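PDB 2QRD: SNF1-like protein kinase ssp2 from Schizosaccharomyces pombe, which is an SNF1/AMPK-family protein kinase that phosphorylates serine and threonine residues and probably adjusts metabolism to the energy state of the cell. Local coordinates for residues L27-A39 / D125-A137. Sequence-based numbering, arbitrary orientation.
Sequences LLAVYRALQRAGA and DLCAMLVCKLFSA
Arg36 and Lys133 meet through two bent chains: in Arg36, CG lies anti to the carbonyl carbon and the kink comes at chi3 (-62°), whereas Lys133 bends earlier, at chi2 (-46°). The two side chains cross, and Lys133 CD comes to rest over the centre of one guanidinium face, 3.8 Å above its plane. From there Arg36 NH2 reaches the last turn of helix 123-136. It donates to Ser136 OG at 2.6 Å, tilted slightly out of the guanidinium plane, and makes a weak, bent bond to Lys133 O at 2.8 Å, this acceptor lying in plane at the edge. Ser136 OG in turn donates to Cys132 O, so the hydroxyl links the arginine to a helix carbonyl.

Beside this polar cluster the alanines of helix 23-37 pack against the larger side chains of helix 123-136. The axes of the two short segments come within 8.5 Å, their N-to-C directions 122° apart, and Ala33 sits at the crossing, its CB 3.5 Å from Leu134 CD2 and 3.8 Å from Leu130 CD2. Lys133 CG lies against Ala37 CB at 3.9 Å. Shortening Lys133 to an alanine is likely to strip its methylene cover from the guanidinium and lose the packing on Ala37, leaving Arg36 freer to turn. Both helices lie on the antiparallel sheet of this adenylate-sensor domain of the KA1-like clan, where Val30 and Leu134 share Leu92.

Lys133 thus serves the arginine through its methylenes and, weakly, its carbonyl, while NZ stands 4.4 Å from Arg36 NH1; the helix-end oxygens probably stabilise the guanidinium charge, which may partly offset the nearby ammonium.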
# COMPACT_ATOMS: atom_id res chain seq x y z
N LEU A 27 -22.11 15.84 -21.95
CA LEU A 27 -21.04 15.92 -22.92
C LEU A 27 -20.37 17.31 -22.89
O LEU A 27 -19.15 17.39 -22.76
CB LEU A 27 -21.53 15.51 -24.33
CG LEU A 27 -20.46 15.36 -25.43
CD1 LEU A 27 -19.38 14.34 -25.04
CD2 LEU A 27 -21.10 15.03 -26.79
N LEU A 28 -21.17 18.38 -22.99
CA LEU A 28 -20.71 19.76 -22.76
C LEU A 28 -19.85 19.95 -21.50
O LEU A 28 -18.79 20.57 -21.57
CB LEU A 28 -21.89 20.76 -22.71
CG LEU A 28 -21.65 22.26 -22.47
CD1 LEU A 28 -20.84 22.90 -23.58
CD2 LEU A 28 -22.96 23.03 -22.26
N ALA A 29 -20.32 19.45 -20.35
CA ALA A 29 -19.61 19.56 -19.06
C ALA A 29 -18.26 18.84 -19.07
O ALA A 29 -17.27 19.35 -18.54
CB ALA A 29 -20.48 19.05 -17.92
N VAL A 30 -18.23 17.67 -19.70
CA VAL A 30 -17.00 16.92 -19.91
C VAL A 30 -15.98 17.70 -20.75
O VAL A 30 -14.78 17.74 -20.40
CB VAL A 30 -17.27 15.53 -20.57
CG1 VAL A 30 -15.98 14.84 -20.88
CG2 VAL A 30 -18.14 14.68 -19.67
N TYR A 31 -16.43 18.34 -21.83
CA TYR A 31 -15.54 19.13 -22.69
C TYR A 31 -15.04 20.36 -21.98
O TYR A 31 -13.89 20.76 -22.15
CB TYR A 31 -16.26 19.55 -23.97
CG TYR A 31 -16.14 18.57 -25.12
CD1 TYR A 31 -17.28 18.00 -25.68
CD2 TYR A 31 -14.90 18.21 -25.65
CE1 TYR A 31 -17.18 17.10 -26.77
CE2 TYR A 31 -14.79 17.30 -26.72
CZ TYR A 31 -15.94 16.76 -27.28
OH TYR A 31 -15.86 15.87 -28.33
N ARG A 32 -15.90 20.95 -21.17
CA ARG A 32 -15.51 22.11 -20.40
C ARG A 32 -14.46 21.76 -19.34
O ARG A 32 -13.47 22.47 -19.20
CB ARG A 32 -16.74 22.82 -19.81
CG ARG A 32 -17.45 23.69 -20.82
CD ARG A 32 -18.69 24.37 -20.25
NE ARG A 32 -19.17 25.45 -21.12
CZ ARG A 32 -20.42 25.91 -21.16
NH1 ARG A 32 -21.35 25.35 -20.39
NH2 ARG A 32 -20.76 26.90 -21.99
N ALA A 33 -14.68 20.66 -18.63
CA ALA A 33 -13.71 20.10 -17.69
C ALA A 33 -12.34 19.72 -18.33
O ALA A 33 -11.29 20.00 -17.75
CB ALA A 33 -14.31 18.89 -17.03
N LEU A 34 -12.36 19.07 -19.50
CA LEU A 34 -11.15 18.77 -20.27
C LEU A 34 -10.37 20.04 -20.61
O LEU A 34 -9.15 20.08 -20.48
CB LEU A 34 -11.48 18.00 -21.55
CG LEU A 34 -11.97 16.54 -21.42
CD1 LEU A 34 -12.45 16.03 -22.79
CD2 LEU A 34 -10.90 15.61 -20.88
N GLN A 35 -11.09 21.09 -20.99
CA GLN A 35 -10.48 22.33 -21.38
C GLN A 35 -9.88 23.08 -20.18
O GLN A 35 -8.84 23.74 -20.32
CB GLN A 35 -11.47 23.21 -22.14
CG GLN A 35 -10.90 24.56 -22.51
CD GLN A 35 -11.94 25.57 -22.85
OE1 GLN A 35 -12.14 25.89 -24.01
NE2 GLN A 35 -12.61 26.10 -21.83
N ARG A 36 -10.55 23.01 -19.03
CA ARG A 36 -9.99 23.62 -17.81
C ARG A 36 -8.75 22.87 -17.32
O ARG A 36 -7.81 23.49 -16.84
CB ARG A 36 -11.01 23.69 -16.68
CG ARG A 36 -11.98 24.83 -16.79
CD ARG A 36 -12.45 25.24 -15.42
NE ARG A 36 -13.15 24.16 -14.73
CZ ARG A 36 -13.29 24.07 -13.40
NH1 ARG A 36 -12.77 25.00 -12.59
NH2 ARG A 36 -13.97 23.06 -12.89
N ALA A 37 -8.75 21.55 -17.48
CA ALA A 37 -7.58 20.75 -17.09
C ALA A 37 -6.40 20.92 -18.06
O ALA A 37 -5.29 20.51 -17.76
CB ALA A 37 -7.96 19.28 -16.94
N GLY A 38 -6.66 21.56 -19.20
CA GLY A 38 -5.67 21.77 -20.25
C GLY A 38 -5.53 20.66 -21.29
O GLY A 38 -4.63 20.71 -22.11
N ALA A 39 -6.40 19.65 -21.25
CA ALA A 39 -6.34 18.54 -22.19
C ALA A 39 -6.72 19.01 -23.59
O ALA A 39 -7.33 20.07 -23.75
CB ALA A 39 -7.26 17.40 -21.73
N ASP A 125 -3.31 10.03 -11.93
CA ASP A 125 -3.10 11.43 -11.46
C ASP A 125 -3.80 12.39 -12.40
O ASP A 125 -4.32 13.38 -11.98
CB ASP A 125 -1.62 11.80 -11.32
CG ASP A 125 -0.81 10.77 -10.52
OD1 ASP A 125 0.00 10.06 -11.12
OD2 ASP A 125 -0.99 10.63 -9.31
N LEU A 126 -3.88 12.05 -13.67
CA LEU A 126 -4.68 12.80 -14.64
C LEU A 126 -6.22 12.67 -14.48
O LEU A 126 -6.96 13.65 -14.65
CB LEU A 126 -4.23 12.43 -16.04
CG LEU A 126 -3.08 13.26 -16.65
CD1 LEU A 126 -2.20 14.00 -15.70
CD2 LEU A 126 -2.25 12.43 -17.62
N CYS A 127 -6.69 11.47 -14.14
CA CYS A 127 -8.08 11.22 -13.85
C CYS A 127 -8.58 12.00 -12.64
O CYS A 127 -9.74 12.42 -12.60
CB CYS A 127 -8.31 9.74 -13.58
SG CYS A 127 -8.21 8.65 -15.01
N ALA A 128 -7.71 12.18 -11.64
CA ALA A 128 -8.02 12.98 -10.46
C ALA A 128 -8.19 14.45 -10.82
O ALA A 128 -9.08 15.12 -10.30
CB ALA A 128 -6.95 12.79 -9.36
N MET A 129 -7.33 14.95 -11.71
CA MET A 129 -7.45 16.27 -12.32
C MET A 129 -8.81 16.46 -13.04
O MET A 129 -9.53 17.43 -12.77
CB MET A 129 -6.25 16.49 -13.28
CG MET A 129 -5.78 17.93 -13.46
SD MET A 129 -4.15 18.18 -14.32
CE MET A 129 -3.13 16.89 -13.53
N LEU A 130 -9.14 15.54 -13.93
CA LEU A 130 -10.44 15.56 -14.60
C LEU A 130 -11.58 15.61 -13.59
O LEU A 130 -12.47 16.45 -13.68
CB LEU A 130 -10.59 14.33 -15.50
CG LEU A 130 -11.44 14.52 -16.76
CD1 LEU A 130 -12.12 13.21 -17.15
CD2 LEU A 130 -12.47 15.62 -16.56
N VAL A 131 -11.55 14.70 -12.62
CA VAL A 131 -12.59 14.59 -11.62
C VAL A 131 -12.77 15.90 -10.86
O VAL A 131 -13.89 16.33 -10.65
CB VAL A 131 -12.39 13.36 -10.68
CG1 VAL A 131 -13.26 13.45 -9.47
CG2 VAL A 131 -12.67 12.06 -11.44
N CYS A 132 -11.67 16.55 -10.50
CA CYS A 132 -11.75 17.84 -9.80
C CYS A 132 -12.38 18.95 -10.64
O CYS A 132 -13.05 19.83 -10.10
CB CYS A 132 -10.40 18.27 -9.26
SG CYS A 132 -9.91 17.18 -7.89
N LYS A 133 -12.14 18.91 -11.94
CA LYS A 133 -12.72 19.87 -12.86
C LYS A 133 -14.20 19.57 -13.02
O LYS A 133 -15.01 20.47 -12.97
CB LYS A 133 -12.01 19.82 -14.22
CG LYS A 133 -10.55 20.25 -14.20
CD LYS A 133 -10.38 21.53 -13.40
CE LYS A 133 -8.93 21.98 -13.40
NZ LYS A 133 -8.81 23.15 -12.56
N LEU A 134 -14.57 18.31 -13.22
CA LEU A 134 -15.99 17.94 -13.26
C LEU A 134 -16.74 18.35 -11.99
O LEU A 134 -17.90 18.77 -12.05
CB LEU A 134 -16.17 16.46 -13.55
CG LEU A 134 -15.65 15.87 -14.87
CD1 LEU A 134 -15.54 14.30 -14.81
CD2 LEU A 134 -16.48 16.34 -16.11
N PHE A 135 -16.07 18.27 -10.85
CA PHE A 135 -16.75 18.53 -9.57
C PHE A 135 -16.78 20.01 -9.15
O PHE A 135 -17.58 20.40 -8.29
CB PHE A 135 -16.13 17.67 -8.47
CG PHE A 135 -16.45 16.21 -8.59
CD1 PHE A 135 -16.14 15.34 -7.54
CD2 PHE A 135 -17.10 15.70 -9.72
CE1 PHE A 135 -16.44 13.98 -7.63
CE2 PHE A 135 -17.40 14.34 -9.83
CZ PHE A 135 -17.07 13.48 -8.76
N SER A 136 -15.94 20.83 -9.76
CA SER A 136 -15.88 22.24 -9.40
C SER A 136 -16.53 23.13 -10.45
O SER A 136 -16.66 24.32 -10.23
CB SER A 136 -14.43 22.69 -9.19
OG SER A 136 -13.69 22.51 -10.39
N ALA A 137 -16.91 22.54 -11.59
CA ALA A 137 -17.51 23.29 -12.70
C ALA A 137 -18.33 24.45 -12.18
O ALA A 137 -18.00 25.64 -12.37
CB ALA A 137 -18.37 22.39 -13.55
OXT ALA A 137 -19.36 24.16 -11.54